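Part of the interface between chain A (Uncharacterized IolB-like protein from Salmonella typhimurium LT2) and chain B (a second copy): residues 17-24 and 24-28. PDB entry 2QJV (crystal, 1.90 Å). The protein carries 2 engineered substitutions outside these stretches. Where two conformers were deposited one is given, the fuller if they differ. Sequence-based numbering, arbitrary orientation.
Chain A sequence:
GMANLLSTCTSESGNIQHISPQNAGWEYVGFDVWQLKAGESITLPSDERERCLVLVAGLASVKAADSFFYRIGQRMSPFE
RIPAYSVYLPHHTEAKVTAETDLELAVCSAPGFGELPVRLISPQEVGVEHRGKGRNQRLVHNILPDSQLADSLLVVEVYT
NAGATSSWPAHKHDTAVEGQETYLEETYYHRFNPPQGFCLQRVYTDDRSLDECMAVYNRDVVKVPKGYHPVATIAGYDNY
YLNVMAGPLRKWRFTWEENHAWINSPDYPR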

# COMPACT_ATOMS: atom_id res chain seq x y z
N GLN A 17 -20.28 -11.60 11.69
CA GLN A 17 -19.10 -10.88 12.22
C GLN A 17 -18.37 -11.73 13.26
O GLN A 17 -18.99 -12.25 14.16
CB GLN A 17 -19.44 -9.51 12.84
CG GLN A 17 -19.75 -8.39 11.77
CD GLN A 17 -18.56 -7.93 10.97
OE1 GLN A 17 -17.43 -8.39 11.20
NE2 GLN A 17 -18.80 -7.05 10.00
N HIS A 18 -17.06 -11.88 13.08
CA HIS A 18 -16.21 -12.64 14.01
C HIS A 18 -14.88 -11.89 14.18
O HIS A 18 -13.96 -12.03 13.36
CB HIS A 18 -15.96 -14.11 13.59
CG HIS A 18 -15.03 -14.81 14.54
ND1 HIS A 18 -15.37 -15.09 15.84
CD2 HIS A 18 -13.73 -15.21 14.39
CE1 HIS A 18 -14.33 -15.63 16.46
NE2 HIS A 18 -13.33 -15.73 15.60
N ILE A 19 -14.81 -11.12 15.26
CA ILE A 19 -13.63 -10.34 15.60
C ILE A 19 -13.06 -10.90 16.89
O ILE A 19 -13.75 -10.95 17.91
CB ILE A 19 -13.95 -8.81 15.77
CG1 ILE A 19 -14.79 -8.28 14.59
CG2 ILE A 19 -12.64 -8.00 15.97
CD1 ILE A 19 -14.14 -8.50 13.20
N SER A 20 -11.81 -11.34 16.84
CA SER A 20 -11.16 -11.95 18.00
C SER A 20 -9.86 -11.23 18.27
O SER A 20 -9.29 -10.59 17.37
CB SER A 20 -10.89 -13.44 17.73
OG SER A 20 -9.94 -13.66 16.70
N PRO A 21 -9.36 -11.33 19.52
CA PRO A 21 -8.03 -10.78 19.76
C PRO A 21 -6.98 -11.31 18.75
O PRO A 21 -6.14 -10.55 18.27
CB PRO A 21 -7.74 -11.21 21.20
CG PRO A 21 -9.08 -11.31 21.83
CD PRO A 21 -9.98 -11.85 20.76
N GLN A 22 -7.09 -12.58 18.37
CA GLN A 22 -6.15 -13.20 17.44
C GLN A 22 -6.21 -12.60 16.03
O GLN A 22 -5.16 -12.35 15.42
CB GLN A 22 -6.38 -14.72 17.40
CG GLN A 22 -6.10 -15.41 18.72
CD GLN A 22 -7.33 -15.66 19.59
OE1 GLN A 22 -8.30 -14.92 19.60
NE2 GLN A 22 -7.29 -16.79 20.28
N ASN A 23 -7.42 -12.34 15.51
CA ASN A 23 -7.51 -11.74 14.17
C ASN A 23 -7.48 -10.19 14.17
O ASN A 23 -7.32 -9.59 13.12
CB ASN A 23 -8.71 -12.35 13.35
CG ASN A 23 -10.09 -11.95 13.81
OD1 ASN A 23 -10.32 -10.86 14.38
ND2 ASN A 23 -11.07 -12.81 13.49
N ALA A 24 -7.64 -9.57 15.35
CA ALA A 24 -7.59 -8.11 15.49
C ALA A 24 -6.17 -7.62 15.79
O ALA A 24 -5.88 -6.45 15.63
CB ALA A 24 -8.57 -7.64 16.57
N ALA B 24 0.07 -15.76 11.71
CA ALA B 24 -0.94 -15.79 10.64
C ALA B 24 -2.12 -14.86 10.95
O ALA B 24 -2.88 -14.51 10.07
CB ALA B 24 -1.42 -17.22 10.38
N GLY B 25 -2.25 -14.42 12.20
CA GLY B 25 -3.36 -13.57 12.57
C GLY B 25 -4.67 -14.35 12.67
O GLY B 25 -5.73 -13.84 12.33
N TRP B 26 -4.59 -15.59 13.13
CA TRP B 26 -5.78 -16.42 13.25
C TRP B 26 -5.73 -17.32 14.52
O TRP B 26 -4.92 -17.07 15.43
CB TRP B 26 -6.06 -17.17 11.92
CG TRP B 26 -5.10 -18.15 11.43
CD1 TRP B 26 -4.37 -19.09 12.17
CD2 TRP B 26 -4.92 -18.53 10.06
NE1 TRP B 26 -3.69 -19.89 11.34
CE2 TRP B 26 -3.99 -19.59 10.04
CE3 TRP B 26 -5.40 -18.01 8.83
CZ2 TRP B 26 -3.55 -20.18 8.84
CZ3 TRP B 26 -4.95 -18.59 7.65
CH2 TRP B 26 -4.03 -19.67 7.67
N GLU B 27 -6.58 -18.34 14.58
CA GLU B 27 -6.80 -19.09 15.84
C GLU B 27 -6.44 -20.55 15.94
O GLU B 27 -6.24 -21.05 17.04
CB GLU B 27 -8.29 -18.94 16.16
CG GLU B 27 -8.66 -17.52 16.51
CD GLU B 27 -10.16 -17.27 16.56
OE1 GLU B 27 -10.84 -18.04 17.24
OE2 GLU B 27 -10.66 -16.29 15.93
N TYR B 28 -6.34 -21.26 14.81
CA TYR B 28 -6.19 -22.72 14.85
C TYR B 28 -4.97 -23.31 14.15
O TYR B 28 -4.18 -24.03 14.76
CB TYR B 28 -7.45 -23.40 14.25
CG TYR B 28 -8.74 -23.04 14.98
CD1 TYR B 28 -9.45 -21.89 14.68
CD2 TYR B 28 -9.23 -23.85 16.02
CE1 TYR B 28 -10.61 -21.53 15.36
CE2 TYR B 28 -10.38 -23.52 16.69
CZ TYR B 28 -11.07 -22.37 16.36
OH TYR B 28 -12.19 -22.03 17.06
O HOH W 1 -6.02 -19.11 19.28
O HOH W 2 -9.81 -15.71 13.33

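A carboxylate that reaches across a protein interface can be held by donors that are themselves tied together by hydrogen bonds, and the contact between these two copies illustrates the principle well. The chain A stretch leaves a strand at A:Ile19, turns at A:Ser20 and enters a short helix; the chain B stretch starts at the end of a helix, at B:Ala24, and continues as irregular chain. The nearest pair of CA atoms, A:Asn23 CA and B:Gly25 CA, is 4.8 Å apart.

B:Glu27 covers the most surface. Its CA-to-CB bond points sideways, but an m, t side chain brings the carboxylate to chain A, where OE2 gathers several donors. A:His18 NE2 donates to B:Glu27 OE2 over 2.7 Å, with an N-H...O angle of 161° and the oxygen near the plane of the imidazole, at the ring edge. A:Ser20 OG donates to the same oxygen, B:Glu27 OE2, at 2.8 Å. A third link is indirect: water 2 accepts from A:Asn23 ND2 at 3.2 Å and donates to B:Glu27 OE2 at 2.8 Å, spanning a gap of 4.3 Å between those two side-chain atoms.

The receiving site is braced from within. A:Ser20 is the N-cap of the helix, its OG accepting from A:Asn23 N at 3.1 Å, so one hydroxyl serves both the helix and the partner chain. A:Asn23 returns the favour: its OD1 accepts from A:Ser20 N at 2.9 Å, while its ND2 donates to A:His18 O at 3.0 Å. These bonds tie together the three residues that bond to the carboxylate, A:Asn23 through water.

A:Gln22, next in covered area, works mainly through packing. Its CB lies 3.7 Å from B:Glu27 CG, so aliphatic carbon meets aliphatic carbon beside the polar cluster, and the same A:Gln22 CB approaches B:Trp26 O to 3.4 Å. Farther out, the amide is joined to the partner backbone through water 1, which accepts from A:Gln22 NE2 at 2.8 Å and donates to B:Glu27 O at 3.0 Å.

B:Gly25 brings the two main chains together. Just past the end of a helix, it adopts a positive phi of 74°, a conformation that glycine accommodates readily. Here main chain meets main chain: A:Asn23 CA lies 3.3 Å from B:Gly25 O in a CA-H...O contact, and B:Gly25 CA makes a longer one, 3.6 Å, to A:Gln22 O. Such contacts are weak individually, but here they accompany close backbone packing alongside the stronger bonds to B:Glu27.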